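Local coordinates for protein putative 3-hydroxybutyryl-CoA dehydratase (Rhodopseudomonas palustris, PDB 3HIN) that probably acts as a lyase of the enoyl-CoA hydratase/isomerase (crotonase) family, perhaps dehydrating 3-hydroxybutyryl-CoA, at residues A[116-121]-A[138-143]; A[111-116]-A[129-134]; A[53-58]-A[103-108]. All coordinates share one frame; numbering follows the deposited sequence.

Interaction 1 of 3, residues A[116-121]-A[138-143]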
loop_
_atom_site.group_PDB
_atom_site.type_symbol
_atom_site.label_atom_id
_atom_site.label_comp_id
_atom_site.label_asym_id
_atom_site.label_seq_id
_atom_site.Cartn_x
_atom_site.Cartn_y
_atom_site.Cartn_z
ATOM N N ALA A 116 12.611 -29.295 1.717
ATOM C CA ALA A 116 11.679 -28.283 2.216
ATOM C C ALA A 116 12.030 -26.849 1.781
ATOM O O ALA A 116 13.187 -26.413 1.862
ATOM C CB ALA A 116 11.538 -28.435 3.770
ATOM N N VAL A 117 11.045 -26.142 1.209
ATOM C CA VAL A 117 11.180 -24.695 0.872
ATOM C C VAL A 117 9.892 -24.092 1.343
ATOM O O VAL A 117 8.936 -23.893 0.580
ATOM C CB VAL A 117 11.330 -24.467 -0.649
ATOM C CG1 VAL A 117 11.492 -22.969 -0.941
ATOM C CG2 VAL A 117 12.565 -25.390 -1.291
ATOM N N ILE A 118 9.799 -23.897 2.637
ATOM C CA ILE A 118 8.508 -23.574 3.158
ATOM C C ILE A 118 8.550 -22.348 4.065
ATOM O O ILE A 118 9.547 -22.143 4.764
ATOM C CB ILE A 118 7.818 -24.804 3.860
ATOM C CG1 ILE A 118 8.351 -25.035 5.252
ATOM C CG2 ILE A 118 7.962 -26.113 3.052
ATOM C CD1 ILE A 118 8.004 -26.554 5.770
ATOM N N GLY A 119 7.444 -21.571 4.099
ATOM C CA GLY A 119 7.361 -20.436 5.048
ATOM C C GLY A 119 8.446 -19.427 4.694
ATOM O O GLY A 119 8.663 -19.128 3.507
ATOM N N GLY A 120 9.188 -18.962 5.715
ATOM C CA GLY A 120 10.346 -18.092 5.526
ATOM C C GLY A 120 11.344 -18.565 4.488
ATOM O O GLY A 120 11.978 -17.762 3.799
ATOM N N GLY A 121 11.522 -19.881 4.405
ATOM C CA GLY A 121 12.394 -20.494 3.388
ATOM C C GLY A 121 11.868 -20.179 2.014
ATOM O O GLY A 121 12.656 -19.858 1.135
ATOM N N TYR A 138 9.897 -28.916 -2.280
ATOM C CA TYR A 138 8.445 -28.773 -2.148
ATOM C C TYR A 138 8.136 -27.488 -1.406
ATOM O O TYR A 138 8.933 -27.054 -0.572
ATOM C CB TYR A 138 7.797 -29.992 -1.466
ATOM C CG TYR A 138 8.305 -30.281 -0.069
ATOM C CD1 TYR A 138 7.655 -29.772 1.028
ATOM C CD2 TYR A 138 9.440 -31.076 0.152
ATOM C CE1 TYR A 138 8.096 -30.025 2.315
ATOM C CE2 TYR A 138 9.895 -31.378 1.465
ATOM C CZ TYR A 138 9.204 -30.829 2.528
ATOM O OH TYR A 138 9.588 -31.048 3.820
ATOM N N TYR A 139 6.992 -26.894 -1.729
ATOM C CA TYR A 139 6.671 -25.507 -1.381
ATOM C C TYR A 139 5.395 -25.452 -0.565
ATOM O O TYR A 139 4.412 -26.215 -0.846
ATOM C CB TYR A 139 6.397 -24.699 -2.624
ATOM C CG TYR A 139 7.503 -24.748 -3.643
ATOM C CD1 TYR A 139 8.687 -24.010 -3.441
ATOM C CD2 TYR A 139 7.398 -25.558 -4.776
ATOM C CE1 TYR A 139 9.716 -24.060 -4.334
ATOM C CE2 TYR A 139 8.456 -25.628 -5.727
ATOM C CZ TYR A 139 9.591 -24.849 -5.493
ATOM O OH TYR A 139 10.638 -24.868 -6.366
ATOM N N ALA A 140 5.414 -24.608 0.464
ATOM C CA ALA A 140 4.258 -24.442 1.300
ATOM C C ALA A 140 4.374 -23.202 2.146
ATOM O O ALA A 140 5.501 -22.730 2.454
ATOM C CB ALA A 140 4.058 -25.653 2.220
ATOM N N LEU A 141 3.202 -22.703 2.540
ATOM C CA LEU A 141 3.100 -21.661 3.535
ATOM C C LEU A 141 2.225 -22.143 4.684
ATOM O O LEU A 141 1.038 -21.833 4.735
ATOM C CB LEU A 141 2.494 -20.419 2.918
ATOM C CG LEU A 141 3.385 -19.834 1.848
ATOM C CD1 LEU A 141 2.463 -18.917 1.028
ATOM C CD2 LEU A 141 4.584 -19.091 2.390
ATOM N N PRO A 142 2.808 -22.907 5.622
ATOM C CA PRO A 142 2.029 -23.550 6.708
ATOM C C PRO A 142 1.602 -22.590 7.815
ATOM O O PRO A 142 0.914 -22.986 8.733
ATOM C CB PRO A 142 3.041 -24.537 7.285
ATOM C CG PRO A 142 4.294 -23.707 7.248
ATOM C CD PRO A 142 4.235 -23.250 5.757
ATOM N N GLU A 143 2.002 -21.340 7.711
ATOM C CA GLU A 143 1.814 -20.350 8.790
ATOM C C GLU A 143 0.371 -20.101 9.186
ATOM O O GLU A 143 0.073 -19.911 10.399
ATOM C CB GLU A 143 2.457 -18.970 8.445
ATOM C CG GLU A 143 2.732 -18.692 6.968
ATOM C CD GLU A 143 4.144 -19.118 6.587
ATOM O OE1 GLU A 143 4.359 -20.324 6.421
ATOM O OE2 GLU A 143 5.056 -18.257 6.534
#
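A140 O takes a hydrogen bond and a weaker CA-H...O contact from 116-121. G119 N donates the hydrogen bond to A140 O at 2.8 Å, and I118 CA makes the CA-H...O contact to the same oxygen at 3.2 Å. Two residues earlier in each strand, V117 N bonds to Y138 O at 2.9 Å. V117 O in turn receives a CA-H...O contact from Y139 CA. The two short strands run parallel, 22° apart.

Y138, A116, I118 and A140 put their side chains on one face of this sheet. With CG between the backbone N and the carbonyl carbon (chi1 59°), the Y138 ring lies over A116. A116 CA stands 3.8 Å from the Y138 ring centroid in a CH-pi contact, offset toward the rim. I118 CG2 fills in beside A140 CB at 4.0 Å. On the other face V117 and Y139 lie side by side, with V117 CB 3.9 Å from Y139 CD1. Helix 120-127 packs against both through L122.

G119 has positive phi and is the N-cap of that helix. The E143 side chain bends at chi2, and E143 OE1 comes within 3.3 Å of G119 CA. A parallel strand pair that runs into a glycine-rich helix start is characteristic of the crotonase fold; in relatives a backbone amide at this helix start helps form the oxyanion hole, and G120 N probably corresponds to it.

Interaction 2 of 3, residues A[111-116]-A[129-134]; sequences AALKGA and HIRVAE
I130 O accepts a hydrogen bond from A111 N at 2.9 Å, the first rung between two parallel strands of the main sheet of the crotonase fold. The strands are neighbours in a beta-alpha-beta crossover, and the connection holds strand 116-118 and helix 120-127.

R131 comes next. Its CA makes a CA-H...O contact with A111 O. The start of its side chain lies beside L113, pointing the same way, with R131 CB 3.8 Å from L113 CD1. The chain then bends at chi3 (-65°). R131 NH2 binds A128 O and A125 O, so the guanidinium is tied to the end of the helix and to the turn after it.

V132 is bonded through both backbone polar atoms. V132 N donates to A111 O at 2.9 Å, and V132 O accepts from L113 N at 2.6 Å, a short bond with an N-H...O angle of 170°. Its side chain shares a face with A112, and helix 197-208 packs on both.

A133 falls on the other face, with L113. The two CB atoms, A133 CB and L113 CB, are 4.3 Å apart, and Y139 touches both residues.

E134 closes the ladder: its N donates to L113 O at 3.0 Å. E134 and K114 lie side by side but do not form a salt bridge (K114 NZ to E134 OE2 5.6 Å); E134 OE2 bonds to A197 N and K114 NZ to G66 O. What meets is the aliphatic part of the lysine, with K114 CB 3.7 Å from E134 OE1.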
loop_
_atom_site.group_PDB
_atom_site.type_symbol
_atom_site.label_atom_id
_atom_site.label_comp_id
_atom_site.label_asym_id
_atom_site.label_seq_id
_atom_site.Cartn_x
_atom_site.Cartn_y
_atom_site.Cartn_z
ATOM N N ALA A 111 19.074 -19.270 -6.206
ATOM C CA ALA A 111 18.795 -20.180 -5.080
ATOM C C ALA A 111 18.653 -21.622 -5.597
ATOM O O ALA A 111 17.889 -21.875 -6.539
ATOM C CB ALA A 111 17.508 -19.732 -4.372
ATOM N N ALA A 112 19.408 -22.548 -5.013
ATOM C CA ALA A 112 19.349 -23.933 -5.374
ATOM C C ALA A 112 18.373 -24.577 -4.427
ATOM O O ALA A 112 18.624 -24.582 -3.212
ATOM C CB ALA A 112 20.791 -24.567 -5.278
ATOM N N LEU A 113 17.219 -25.031 -4.929
ATOM C CA LEU A 113 16.158 -25.540 -4.045
ATOM C C LEU A 113 16.073 -27.081 -3.994
ATOM O O LEU A 113 16.170 -27.751 -5.001
ATOM C CB LEU A 113 14.816 -24.926 -4.421
ATOM C CG LEU A 113 14.834 -23.403 -4.630
ATOM C CD1 LEU A 113 13.423 -22.991 -5.030
ATOM C CD2 LEU A 113 15.255 -22.665 -3.374
ATOM N N LYS A 114 15.960 -27.648 -2.805
ATOM C CA LYS A 114 15.710 -29.098 -2.665
ATOM C C LYS A 114 14.901 -29.268 -1.396
ATOM O O LYS A 114 14.910 -28.364 -0.592
ATOM C CB LYS A 114 17.044 -29.864 -2.509
ATOM C CG LYS A 114 17.873 -29.486 -1.257
ATOM C CD LYS A 114 19.271 -30.107 -1.379
ATOM C CE LYS A 114 20.196 -29.473 -0.356
ATOM N NZ LYS A 114 21.639 -29.975 -0.413
ATOM N N GLY A 115 14.234 -30.415 -1.220
ATOM C CA GLY A 115 13.556 -30.753 0.032
ATOM C C GLY A 115 12.669 -29.584 0.437
ATOM O O GLY A 115 12.090 -28.930 -0.386
ATOM N N ALA A 116 12.611 -29.295 1.717
ATOM C CA ALA A 116 11.679 -28.283 2.216
ATOM C C ALA A 116 12.030 -26.849 1.781
ATOM O O ALA A 116 13.187 -26.413 1.862
ATOM C CB ALA A 116 11.538 -28.435 3.770
ATOM N N HIS A 129 16.827 -13.983 -7.514
ATOM C CA HIS A 129 16.444 -13.648 -8.880
ATOM C C HIS A 129 16.082 -14.817 -9.720
ATOM O O HIS A 129 15.214 -14.705 -10.563
ATOM C CB HIS A 129 17.576 -12.869 -9.564
ATOM C CG HIS A 129 17.985 -11.704 -8.767
ATOM N ND1 HIS A 129 19.228 -11.590 -8.196
ATOM C CD2 HIS A 129 17.262 -10.653 -8.317
ATOM C CE1 HIS A 129 19.273 -10.483 -7.472
ATOM N NE2 HIS A 129 18.090 -9.900 -7.532
ATOM N N ILE A 130 16.808 -15.919 -9.540
ATOM C CA ILE A 130 16.561 -17.202 -10.251
ATOM C C ILE A 130 16.521 -18.322 -9.207
ATOM O O ILE A 130 17.299 -18.339 -8.267
ATOM C CB ILE A 130 17.686 -17.464 -11.211
ATOM C CG1 ILE A 130 17.747 -16.355 -12.281
ATOM C CG2 ILE A 130 17.669 -18.915 -11.862
ATOM C CD1 ILE A 130 19.031 -16.443 -13.106
ATOM N N ARG A 131 15.639 -19.282 -9.398
ATOM C CA ARG A 131 15.563 -20.425 -8.503
ATOM C C ARG A 131 15.731 -21.613 -9.431
ATOM O O ARG A 131 15.184 -21.605 -10.574
ATOM C CB ARG A 131 14.180 -20.443 -7.776
ATOM C CG ARG A 131 13.985 -19.437 -6.628
ATOM C CD ARG A 131 12.490 -19.044 -6.402
ATOM N NE ARG A 131 12.023 -18.337 -7.603
ATOM C CZ ARG A 131 12.393 -17.089 -7.924
ATOM N NH1 ARG A 131 12.001 -16.543 -9.111
ATOM N NH2 ARG A 131 13.141 -16.353 -7.088
ATOM N N VAL A 132 16.485 -22.624 -8.963
ATOM C CA VAL A 132 16.618 -23.902 -9.623
ATOM C C VAL A 132 16.131 -24.920 -8.599
ATOM O O VAL A 132 16.604 -24.915 -7.429
ATOM C CB VAL A 132 18.074 -24.238 -10.002
ATOM C CG1 VAL A 132 18.072 -25.467 -10.856
ATOM C CG2 VAL A 132 18.715 -23.117 -10.754
ATOM N N ALA A 133 15.167 -25.734 -9.016
ATOM C CA ALA A 133 14.557 -26.715 -8.144
ATOM C C ALA A 133 14.911 -28.137 -8.595
ATOM O O ALA A 133 14.661 -28.499 -9.760
ATOM C CB ALA A 133 13.045 -26.518 -8.053
ATOM N N GLU A 134 15.553 -28.895 -7.675
ATOM C CA GLU A 134 15.652 -30.377 -7.721
ATOM C C GLU A 134 14.294 -31.078 -7.551
ATOM O O GLU A 134 13.381 -30.482 -6.972
ATOM C CB GLU A 134 16.490 -30.858 -6.517
ATOM C CG GLU A 134 17.840 -31.159 -6.846
ATOM C CD GLU A 134 18.715 -31.445 -5.644
ATOM O OE1 GLU A 134 18.444 -32.338 -4.799
ATOM O OE2 GLU A 134 19.742 -30.770 -5.638
#

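Interaction 3 of 3, residues A[53-58]-A[103-108]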
loop_
_atom_site.group_PDB
_atom_site.type_symbol
_atom_site.label_atom_id
_atom_site.label_comp_id
_atom_site.label_asym_id
_atom_site.label_seq_id
_atom_site.Cartn_x
_atom_site.Cartn_y
_atom_site.Cartn_z
ATOM N N THR A 53 26.748 -7.886 2.383
ATOM C CA THR A 53 27.122 -6.468 2.508
ATOM C C THR A 53 28.546 -6.304 1.970
ATOM O O THR A 53 29.420 -7.081 2.323
ATOM C CB THR A 53 26.941 -5.998 3.982
ATOM O OG1 THR A 53 25.563 -6.211 4.319
ATOM C CG2 THR A 53 27.234 -4.481 4.144
ATOM N N ASP A 54 28.766 -5.318 1.088
ATOM C CA ASP A 54 30.118 -5.004 0.598
ATOM C C ASP A 54 30.738 -6.246 -0.017
ATOM O O ASP A 54 31.857 -6.641 0.332
ATOM C CB ASP A 54 31.041 -4.490 1.731
ATOM C CG ASP A 54 30.582 -3.154 2.299
ATOM O OD1 ASP A 54 29.921 -2.367 1.578
ATOM O OD2 ASP A 54 30.875 -2.883 3.481
ATOM N N ILE A 55 29.977 -6.868 -0.911
ATOM C CA ILE A 55 30.379 -8.103 -1.572
ATOM C C ILE A 55 31.583 -7.736 -2.429
ATOM O O ILE A 55 31.468 -6.863 -3.297
ATOM C CB ILE A 55 29.242 -8.576 -2.557
ATOM C CG1 ILE A 55 27.961 -8.924 -1.798
ATOM C CG2 ILE A 55 29.739 -9.684 -3.499
ATOM C CD1 ILE A 55 26.803 -9.389 -2.703
ATOM N N PRO A 56 32.720 -8.398 -2.203
ATOM C CA PRO A 56 33.930 -7.966 -2.924
ATOM C C PRO A 56 33.773 -7.927 -4.471
ATOM O O PRO A 56 32.901 -8.633 -5.066
ATOM C CB PRO A 56 35.009 -8.976 -2.471
ATOM C CG PRO A 56 34.359 -9.937 -1.443
ATOM C CD PRO A 56 32.874 -9.660 -1.435
ATOM N N ASP A 57 34.612 -7.099 -5.107
ATOM C CA ASP A 57 34.538 -6.874 -6.567
ATOM C C ASP A 57 34.688 -8.105 -7.454
ATOM O O ASP A 57 34.093 -8.188 -8.511
ATOM C CB ASP A 57 35.548 -5.814 -7.003
ATOM C CG ASP A 57 35.039 -4.409 -6.770
ATOM O OD1 ASP A 57 33.830 -4.180 -7.053
ATOM O OD2 ASP A 57 35.840 -3.547 -6.303
ATOM N N GLN A 58 35.513 -9.053 -7.028
ATOM C CA GLN A 58 35.723 -10.260 -7.808
ATOM C C GLN A 58 34.512 -11.148 -7.927
ATOM O O GLN A 58 34.577 -12.112 -8.687
ATOM C CB GLN A 58 36.859 -11.129 -7.243
ATOM C CG GLN A 58 36.699 -11.490 -5.759
ATOM C CD GLN A 58 37.478 -10.486 -4.844
ATOM O OE1 GLN A 58 37.660 -10.730 -3.638
ATOM N NE2 GLN A 58 37.949 -9.361 -5.434
ATOM N N GLN A 103 17.355 -9.214 -3.063
ATOM C CA GLN A 103 16.634 -8.589 -4.172
ATOM C C GLN A 103 17.468 -7.540 -4.904
ATOM O O GLN A 103 17.527 -7.540 -6.138
ATOM C CB GLN A 103 15.345 -7.852 -3.662
ATOM C CG GLN A 103 14.463 -7.298 -4.873
ATOM C CD GLN A 103 13.055 -6.847 -4.417
ATOM O OE1 GLN A 103 12.674 -7.049 -3.268
ATOM N NE2 GLN A 103 12.273 -6.251 -5.331
ATOM N N TYR A 104 18.100 -6.642 -4.133
ATOM C CA TYR A 104 18.768 -5.495 -4.694
ATOM C C TYR A 104 20.265 -5.739 -4.685
ATOM O O TYR A 104 21.052 -4.795 -4.744
ATOM C CB TYR A 104 18.372 -4.154 -3.985
ATOM C CG TYR A 104 16.905 -3.889 -4.122
ATOM C CD1 TYR A 104 16.029 -4.023 -3.014
ATOM C CD2 TYR A 104 16.349 -3.621 -5.392
ATOM C CE1 TYR A 104 14.642 -3.833 -3.170
ATOM C CE2 TYR A 104 14.976 -3.425 -5.563
ATOM C CZ TYR A 104 14.130 -3.495 -4.416
ATOM O OH TYR A 104 12.746 -3.299 -4.573
ATOM N N CYS A 105 20.659 -7.008 -4.645
ATOM C CA CYS A 105 22.093 -7.333 -4.715
ATOM C C CYS A 105 22.698 -6.792 -6.029
ATOM O O CYS A 105 22.054 -6.802 -7.084
ATOM C CB CYS A 105 22.262 -8.864 -4.642
ATOM S SG CYS A 105 23.996 -9.508 -4.544
ATOM N N ARG A 106 23.947 -6.389 -6.005
ATOM C CA ARG A 106 24.515 -5.860 -7.221
ATOM C C ARG A 106 24.812 -6.942 -8.273
ATOM O O ARG A 106 24.854 -6.675 -9.490
ATOM C CB ARG A 106 25.715 -4.983 -6.965
ATOM C CG ARG A 106 26.864 -5.706 -6.569
ATOM C CD ARG A 106 28.209 -4.930 -6.881
ATOM N NE ARG A 106 29.234 -5.683 -6.130
ATOM C CZ ARG A 106 29.890 -6.729 -6.616
ATOM N NH1 ARG A 106 29.730 -7.069 -7.877
ATOM N NH2 ARG A 106 30.739 -7.405 -5.880
ATOM N N VAL A 107 24.913 -8.172 -7.828
ATOM C CA VAL A 107 25.002 -9.286 -8.774
ATOM C C VAL A 107 23.824 -10.235 -8.671
ATOM O O VAL A 107 23.085 -10.227 -7.664
ATOM C CB VAL A 107 26.315 -10.042 -8.540
ATOM C CG1 VAL A 107 27.473 -9.079 -8.812
ATOM C CG2 VAL A 107 26.354 -10.673 -7.124
ATOM N N PRO A 108 23.627 -11.077 -9.715
ATOM C CA PRO A 108 22.423 -11.917 -9.552
ATOM C C PRO A 108 22.591 -12.999 -8.486
ATOM O O PRO A 108 23.673 -13.575 -8.335
ATOM C CB PRO A 108 22.247 -12.592 -10.891
ATOM C CG PRO A 108 23.339 -12.054 -11.815
ATOM C CD PRO A 108 24.150 -11.047 -11.104
#
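I55 meets both C105 and R106, and here the contact is tight. I55 CD1 presses on C105 SG at 3.4 Å. Anti to its backbone N (chi1 -174°), C105 SG meets the I55 tip, and both residues are buried. The same sulfur accepts a weak hydrogen bond from V107 N within its own loop.

R106 reaches across as an extended chain from CG to NE. R106 NH2 donates a nearly straight hydrogen bond to I55 O, 2.7 Å long with an N-H...O angle of 169°. The oxygen lies in the guanidinium plane. The nitrogen, however, stands above the plane of the I55 carbonyl, 57° out of it. P56 O also sits near the guanidinium plane, 2.6 Å from R106 NH2. I55 CG2 lies 3.4 Å from R106 NH2 as well. R106 NH1 bonds to I59 O, so backbone carbonyls of I55 and I59 hold two guanidinium nitrogens.

The outer side is looser. P56, D57 and R106 are exposed. D57 OD1 stays 4.6 Å from R106 NH2, so the opposite charges are near but form no salt bridge.

Both segments are helix-to-strand connections. One leads into strand 61-66 and the other into strand 109-113. The contact therefore joins two loops at the N-terminal ends of neighbouring parallel strands, as in the helix-to-strand connections of the repeated beta-beta-alpha units of the crotonase fold.

Overall arrangement
Interactions 1 and 2 are buried strand pairings; interaction 3 joins two loops and is partly exposed. Interactions 1 and 2 share A116, because strands 109-113 and 116-118 follow each other in the chain. They belong to different sheets, linked by a probable hydrogen bond from Y138 N to G115 O and by Y139 OH packed on A133 and L113. Interaction 3 touches interaction 2 through H129, whose NE2 probably bonds to Q103 O. It stays about 12 Å from interaction 1 at the nearest atoms. The chemistry follows position: regular backbone bonds with largely apolar packing in the sheets, and an arginine reaching backbone carbonyl oxygens near the surface.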